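Local coordinates for protein transcriptional regulator (Streptococcus dysgalactiae, PDB 4YV9) that probably regulates transcription by binding DNA in response to short hydrophobic SHP peptide pheromones, serving as a quorum-sensing receptor, at residues T131-W140 and L162-A172. Numbering follows the deposited sequence.
Sequences TDYLFSVEQW and LLTKEMVTSFA
Helix segments 131-136 and 162-169 run in the same general sense, Phe135 beside Leu163, with their axes 33° apart and 10.2 Å at closest approach. Beyond them the chains draw together: Trp140 and Phe171 form a single backbone bridge, in which Trp140 N donates to Ser170 O at 2.8 Å. The same carbonyl receives a CA-H...O contact from Gln139, while Trp140 O takes one from Phe171 CA.

Between the segments, aromatic rings meet aliphatic side chains, a worked case of helices joined by a loop-borne tryptophan as well as by their own residues. Leu163 sends CD2 straight over the centre of the Phe135 ring, 3.4 Å from its centroid, a CH-pi contact almost on the ring normal; its other methyl, CD1, meets Thr131 CG2. Leu162 CB adjoins the edge of the same ring. The Trp140 indole lies across helix 162-169, with Met167 CB 3.5 Å from the centroid of its six-membered ring. Met167, present as selenomethionine, swings CG away from its amide nitrogen (chi1 170°), which carries the chain past Trp140 CE3, and SE makes an oblique Met-aromatic contact. Leu134 CD2 lies over the opposite indole face. Ser170 OG donates a hydrogen bond to Glu166 O, 2.9 Å away, tying Ser170 to the preceding turn of chain.

Helices 124-136 and 157-169, with 142-151 between them in sequence, lie side by side, as suits the TPR-like C-terminal domain. Helix 142-151 touches both Trp140 and Met167 through Leu148, whereas helices 179-197 and 201-215 pack against Val168 and Phe171.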
ATOM      1  N   THR B 131     -24.646  -2.059 -10.700  1.00 46.33           N
ATOM      2  CA  THR B 131     -24.576  -0.632 -10.381  1.00 48.00           C
ATOM      3  C   THR B 131     -25.552  -0.295  -9.241  1.00 47.81           C
ATOM      4  O   THR B 131     -25.238   0.521  -8.367  1.00 45.56           O
ATOM      5  CB  THR B 131     -24.850   0.265 -11.617  1.00 42.76           C
ATOM      6  OG1 THR B 131     -26.134  -0.028 -12.189  1.00 43.18           O
ATOM      7  CG2 THR B 131     -23.768   0.061 -12.665  1.00 43.66           C
ATOM      8  N   ASP B 132     -26.716  -0.940  -9.240  1.00 45.35           N
ATOM      9  CA  ASP B 132     -27.656  -0.792  -8.138  1.00 49.73           C
ATOM     10  C   ASP B 132     -27.020  -1.227  -6.813  1.00 50.67           C
ATOM     11  O   ASP B 132     -27.138  -0.518  -5.810  1.00 52.71           O
ATOM     12  CB  ASP B 132     -28.939  -1.589  -8.395  1.00 43.34           C
ATOM     13  CG  ASP B 132     -29.867  -0.904  -9.388  1.00 51.50           C
ATOM     14  OD1 ASP B 132     -29.575   0.239  -9.805  1.00 50.42           O
ATOM     15  OD2 ASP B 132     -30.898  -1.513  -9.745  1.00 53.64           O
ATOM     16  N   TYR B 133     -26.347  -2.380  -6.803  1.00 41.00           N
ATOM     17  CA  TYR B 133     -25.592  -2.814  -5.626  1.00 35.49           C
ATOM     18  C   TYR B 133     -24.581  -1.753  -5.191  1.00 41.31           C
ATOM     19  O   TYR B 133     -24.479  -1.427  -4.000  1.00 41.89           O
ATOM     20  CB  TYR B 133     -24.845  -4.138  -5.882  1.00 42.24           C
ATOM     21  CG  TYR B 133     -23.828  -4.438  -4.799  1.00 38.71           C
ATOM     22  CD1 TYR B 133     -24.239  -4.752  -3.507  1.00 41.20           C
ATOM     23  CD2 TYR B 133     -22.457  -4.369  -5.056  1.00 37.34           C
ATOM     24  CE1 TYR B 133     -23.320  -5.002  -2.496  1.00 44.35           C
ATOM     25  CE2 TYR B 133     -21.516  -4.625  -4.047  1.00 37.78           C
ATOM     26  CZ  TYR B 133     -21.963  -4.938  -2.772  1.00 43.71           C
ATOM     27  OH  TYR B 133     -21.067  -5.181  -1.769  1.00 43.52           O
ATOM     28  N   LEU B 134     -23.840  -1.224  -6.165  1.00 39.70           N
ATOM     29  CA  LEU B 134     -22.755  -0.277  -5.898  1.00 40.38           C
ATOM     30  C   LEU B 134     -23.281   1.043  -5.330  1.00 43.30           C
ATOM     31  O   LEU B 134     -22.669   1.637  -4.426  1.00 39.45           O
ATOM     32  CB  LEU B 134     -21.947  -0.015  -7.174  1.00 38.88           C
ATOM     33  CG  LEU B 134     -21.032  -1.164  -7.633  1.00 37.29           C
ATOM     34  CD1 LEU B 134     -20.314  -0.806  -8.926  1.00 35.66           C
ATOM     35  CD2 LEU B 134     -20.011  -1.506  -6.549  1.00 34.86           C
ATOM     36  N   PHE B 135     -24.421   1.491  -5.852  1.00 41.98           N
ATOM     37  CA  PHE B 135     -25.064   2.683  -5.303  1.00 48.33           C
ATOM     38  C   PHE B 135     -25.562   2.440  -3.876  1.00 50.99           C
ATOM     39  O   PHE B 135     -25.654   3.374  -3.084  1.00 54.39           O
ATOM     40  CB  PHE B 135     -26.222   3.137  -6.197  1.00 39.71           C
ATOM     41  CG  PHE B 135     -25.795   3.991  -7.354  1.00 36.64           C
ATOM     42  CD1 PHE B 135     -25.162   5.207  -7.137  1.00 40.92           C
ATOM     43  CD2 PHE B 135     -26.045   3.593  -8.655  1.00 36.50           C
ATOM     44  CE1 PHE B 135     -24.773   6.012  -8.198  1.00 44.93           C
ATOM     45  CE2 PHE B 135     -25.659   4.381  -9.723  1.00 38.64           C
ATOM     46  CZ  PHE B 135     -25.020   5.594  -9.499  1.00 45.27           C
ATOM     47  N   SER B 136     -25.863   1.183  -3.554  1.00 53.17           N
ATOM     48  CA  SER B 136     -26.474   0.833  -2.271  1.00 53.15           C
ATOM     49  C   SER B 136     -25.471   0.729  -1.124  1.00 45.53           C
ATOM     50  O   SER B 136     -25.853   0.741   0.041  1.00 46.65           O
ATOM     51  CB  SER B 136     -27.245  -0.485  -2.394  1.00 53.89           C
ATOM     52  OG  SER B 136     -26.388  -1.604  -2.246  1.00 56.64           O
ATOM     53  N   VAL B 137     -24.191   0.624  -1.459  1.00 45.63           N
ATOM     54  CA  VAL B 137     -23.129   0.466  -0.464  1.00 44.87           C
ATOM     55  C   VAL B 137     -22.786   1.805   0.247  1.00 51.68           C
ATOM     56  O   VAL B 137     -22.798   2.856  -0.389  1.00 48.28           O
ATOM     57  CB  VAL B 137     -21.871  -0.129  -1.141  1.00 39.21           C
ATOM     58  CG1 VAL B 137     -20.658   0.035  -0.278  1.00 48.24           C
ATOM     59  CG2 VAL B 137     -22.095  -1.618  -1.479  1.00 39.40           C
ATOM     60  N   GLU B 138     -22.500   1.773   1.554  1.00 48.54           N
ATOM     61  CA  GLU B 138     -22.203   3.000   2.311  1.00 53.84           C
ATOM     62  C   GLU B 138     -20.708   3.351   2.340  1.00 57.61           C
ATOM     63  O   GLU B 138     -20.331   4.529   2.382  1.00 69.00           O
ATOM     64  CB  GLU B 138     -22.733   2.886   3.744  1.00 64.67           C
ATOM     65  CG  GLU B 138     -24.233   2.731   3.860  1.00 78.97           C
ATOM     66  CD  GLU B 138     -25.008   3.968   3.399  1.00 94.88           C
ATOM     67  OE1 GLU B 138     -24.458   5.099   3.435  1.00 96.99           O
ATOM     68  OE2 GLU B 138     -26.190   3.800   3.027  1.00101.46           O
ATOM     69  N   GLN B 139     -19.882   2.313   2.355  1.00 48.02           N
ATOM     70  CA  GLN B 139     -18.436   2.401   2.220  1.00 50.05           C
ATOM     71  C   GLN B 139     -17.876   1.414   1.223  1.00 47.17           C
ATOM     72  O   GLN B 139     -18.078   0.207   1.311  1.00 53.32           O
ATOM     73  CB  GLN B 139     -17.787   2.261   3.593  1.00 53.54           C
ATOM     74  CG  GLN B 139     -16.754   1.153   3.865  1.00 70.48           C
ATOM     75  CD  GLN B 139     -15.985   1.479   5.137  1.00 78.10           C
ATOM     76  OE1 GLN B 139     -16.488   2.266   5.942  1.00 86.67           O
ATOM     77  NE2 GLN B 139     -14.844   0.778   5.396  1.00 76.26           N
ATOM     78  N   TRP B 140     -17.162   1.970   0.263  1.00 41.54           N
ATOM     79  CA  TRP B 140     -16.575   1.215  -0.817  1.00 39.36           C
ATOM     80  C   TRP B 140     -15.306   0.552  -0.319  1.00 42.62           C
ATOM     81  O   TRP B 140     -14.433   1.206   0.250  1.00 46.56           O
ATOM     82  CB  TRP B 140     -16.289   2.137  -1.989  1.00 33.95           C
ATOM     83  CG  TRP B 140     -17.492   2.530  -2.774  1.00 37.57           C
ATOM     84  CD1 TRP B 140     -18.624   3.111  -2.312  1.00 39.94           C
ATOM     85  CD2 TRP B 140     -17.658   2.392  -4.189  1.00 37.31           C
ATOM     86  NE1 TRP B 140     -19.493   3.339  -3.343  1.00 40.63           N
ATOM     87  CE2 TRP B 140     -18.923   2.903  -4.513  1.00 38.41           C
ATOM     88  CE3 TRP B 140     -16.857   1.869  -5.210  1.00 37.64           C
ATOM     89  CZ2 TRP B 140     -19.418   2.919  -5.819  1.00 38.30           C
ATOM     90  CZ3 TRP B 140     -17.340   1.888  -6.510  1.00 43.21           C
ATOM     91  CH2 TRP B 140     -18.614   2.409  -6.802  1.00 40.88           C
ATOM     92  N   LEU B 162     -21.366   9.123 -11.811  1.00 48.98           N
ATOM     93  CA  LEU B 162     -22.052   9.189 -10.526  1.00 53.74           C
ATOM     94  C   LEU B 162     -21.511   8.137  -9.557  1.00 48.98           C
ATOM     95  O   LEU B 162     -21.388   8.396  -8.361  1.00 41.67           O
ATOM     96  CB  LEU B 162     -23.562   9.021 -10.711  1.00 51.43           C
ATOM     97  CG  LEU B 162     -24.262  10.191 -11.402  1.00 61.89           C
ATOM     98  CD1 LEU B 162     -25.770   9.967 -11.483  1.00 63.83           C
ATOM     99  CD2 LEU B 162     -23.933  11.500 -10.690  1.00 67.13           C
ATOM    100  N   LEU B 163     -21.178   6.962 -10.085  1.00 43.82           N
ATOM    101  CA  LEU B 163     -20.595   5.896  -9.282  1.00 45.21           C
ATOM    102  C   LEU B 163     -19.208   6.287  -8.810  1.00 42.20           C
ATOM    103  O   LEU B 163     -18.814   5.974  -7.685  1.00 42.47           O
ATOM    104  CB  LEU B 163     -20.527   4.583 -10.067  1.00 42.89           C
ATOM    105  CG  LEU B 163     -21.834   3.794 -10.179  1.00 46.88           C
ATOM    106  CD1 LEU B 163     -21.671   2.591 -11.120  1.00 41.94           C
ATOM    107  CD2 LEU B 163     -22.310   3.350  -8.796  1.00 47.85           C
ATOM    108  N   THR B 164     -18.472   6.975  -9.673  1.00 42.48           N
ATOM    109  CA  THR B 164     -17.130   7.418  -9.329  1.00 46.76           C
ATOM    110  C   THR B 164     -17.186   8.428  -8.178  1.00 41.52           C
ATOM    111  O   THR B 164     -16.388   8.337  -7.238  1.00 40.24           O
ATOM    112  CB  THR B 164     -16.408   8.034 -10.548  1.00 49.40           C
ATOM    113  OG1 THR B 164     -16.356   7.071 -11.611  1.00 39.98           O
ATOM    114  CG2 THR B 164     -14.984   8.438 -10.174  1.00 44.15           C
ATOM    115  N   LYS B 165     -18.136   9.367  -8.249  1.00 39.58           N
ATOM    116  CA  LYS B 165     -18.354  10.347  -7.179  1.00 43.03           C
ATOM    117  C   LYS B 165     -18.644   9.650  -5.848  1.00 46.26           C
ATOM    118  O   LYS B 165     -18.121  10.044  -4.810  1.00 44.98           O
ATOM    119  CB  LYS B 165     -19.511  11.303  -7.513  1.00 48.17           C
ATOM    120  CG  LYS B 165     -19.162  12.423  -8.484  1.00 52.52           C
ATOM    121  CD  LYS B 165     -20.321  13.413  -8.662  1.00 52.26           C
ATOM    122  CE  LYS B 165     -20.562  14.216  -7.401  1.00 62.72           C
ATOM    123  NZ  LYS B 165     -21.668  15.207  -7.559  1.00 69.92           N
ATOM    124  N   GLU B 166     -19.492   8.627  -5.885  1.00 44.49           N
ATOM    125  CA  GLU B 166     -19.786   7.852  -4.687  1.00 45.36           C
ATOM    126  C   GLU B 166     -18.517   7.233  -4.124  1.00 42.06           C
ATOM    127  O   GLU B 166     -18.246   7.348  -2.928  1.00 46.84           O
ATOM    128  CB  GLU B 166     -20.822   6.768  -4.984  1.00 44.57           C
ATOM    129  CG  GLU B 166     -22.225   7.310  -5.185  1.00 45.15           C
ATOM    130  CD  GLU B 166     -22.617   8.306  -4.113  1.00 58.07           C
ATOM    131  OE1 GLU B 166     -22.687   7.924  -2.925  1.00 62.17           O
ATOM    132  OE2 GLU B 166     -22.843   9.482  -4.461  1.00 69.42           O
HETATM  133  N   MSE B 167     -17.722   6.614  -4.991  1.00 32.83           N
HETATM  134  CA  MSE B 167     -16.518   5.902  -4.566  1.00 36.51           C
HETATM  135  C   MSE B 167     -15.453   6.809  -3.952  1.00 35.50           C
HETATM  136  O   MSE B 167     -14.888   6.481  -2.906  1.00 37.26           O
HETATM  137  CB  MSE B 167     -15.908   5.148  -5.744  1.00 38.15           C
HETATM  138  CG  MSE B 167     -14.526   4.589  -5.462  1.00 42.46           C
HETATM  139 SE   MSE B 167     -13.738   3.912  -7.138  1.00 50.17          SE
HETATM  140  CE  MSE B 167     -13.535   5.619  -8.061  1.00 37.72           C
ATOM    141  N   VAL B 168     -15.187   7.949  -4.592  1.00 35.91           N
ATOM    142  CA  VAL B 168     -14.156   8.857  -4.090  1.00 42.31           C
ATOM    143  C   VAL B 168     -14.530   9.496  -2.752  1.00 45.26           C
ATOM    144  O   VAL B 168     -13.653   9.897  -1.986  1.00 45.67           O
ATOM    145  CB  VAL B 168     -13.836   9.984  -5.099  1.00 49.04           C
ATOM    146  CG1 VAL B 168     -13.144   9.432  -6.289  1.00 44.38           C
ATOM    147  CG2 VAL B 168     -15.094  10.714  -5.518  1.00 57.85           C
ATOM    148  N   THR B 169     -15.823   9.579  -2.460  1.00 43.99           N
ATOM    149  CA  THR B 169     -16.259  10.205  -1.220  1.00 46.96           C
ATOM    150  C   THR B 169     -16.583   9.190  -0.116  1.00 45.02           C
ATOM    151  O   THR B 169     -16.808   9.570   1.041  1.00 42.71           O
ATOM    152  CB  THR B 169     -17.490  11.120  -1.459  1.00 61.32           C
ATOM    153  OG1 THR B 169     -18.572  10.354  -2.001  1.00 63.14           O
ATOM    154  CG2 THR B 169     -17.140  12.239  -2.435  1.00 60.28           C
ATOM    155  N   SER B 170     -16.547   7.907  -0.454  1.00 48.13           N
ATOM    156  CA  SER B 170     -16.958   6.869   0.482  1.00 54.34           C
ATOM    157  C   SER B 170     -16.019   5.669   0.576  1.00 50.34           C
ATOM    158  O   SER B 170     -16.453   4.591   0.959  1.00 60.58           O
ATOM    159  CB  SER B 170     -18.350   6.360   0.100  1.00 69.82           C
ATOM    160  OG  SER B 170     -19.211   7.435  -0.233  1.00 82.01           O
ATOM    161  N   PHE B 171     -14.750   5.819   0.224  1.00 44.20           N
ATOM    162  CA  PHE B 171     -13.852   4.673   0.336  1.00 41.51           C
ATOM    163  C   PHE B 171     -13.112   4.775   1.654  1.00 50.40           C
ATOM    164  O   PHE B 171     -12.976   5.863   2.215  1.00 53.86           O
ATOM    165  CB  PHE B 171     -12.861   4.601  -0.828  1.00 39.12           C
ATOM    166  CG  PHE B 171     -11.761   5.613  -0.741  1.00 44.28           C
ATOM    167  CD1 PHE B 171     -11.954   6.907  -1.205  1.00 40.59           C
ATOM    168  CD2 PHE B 171     -10.536   5.278  -0.181  1.00 39.65           C
ATOM    169  CE1 PHE B 171     -10.938   7.850  -1.105  1.00 45.56           C
ATOM    170  CE2 PHE B 171      -9.529   6.204  -0.091  1.00 43.06           C
ATOM    171  CZ  PHE B 171      -9.723   7.495  -0.545  1.00 44.19           C
ATOM    172  N   ALA B 172     -12.622   3.648   2.149  1.00 54.35           N
ATOM    173  CA  ALA B 172     -11.913   3.666   3.423  1.00 66.17           C
ATOM    174  C   ALA B 172     -10.440   3.338   3.245  1.00 57.77           C
ATOM    175  O   ALA B 172     -10.091   2.394   2.532  1.00 55.55           O
ATOM    176  CB  ALA B 172     -12.556   2.697   4.398  1.00 72.20           C
TER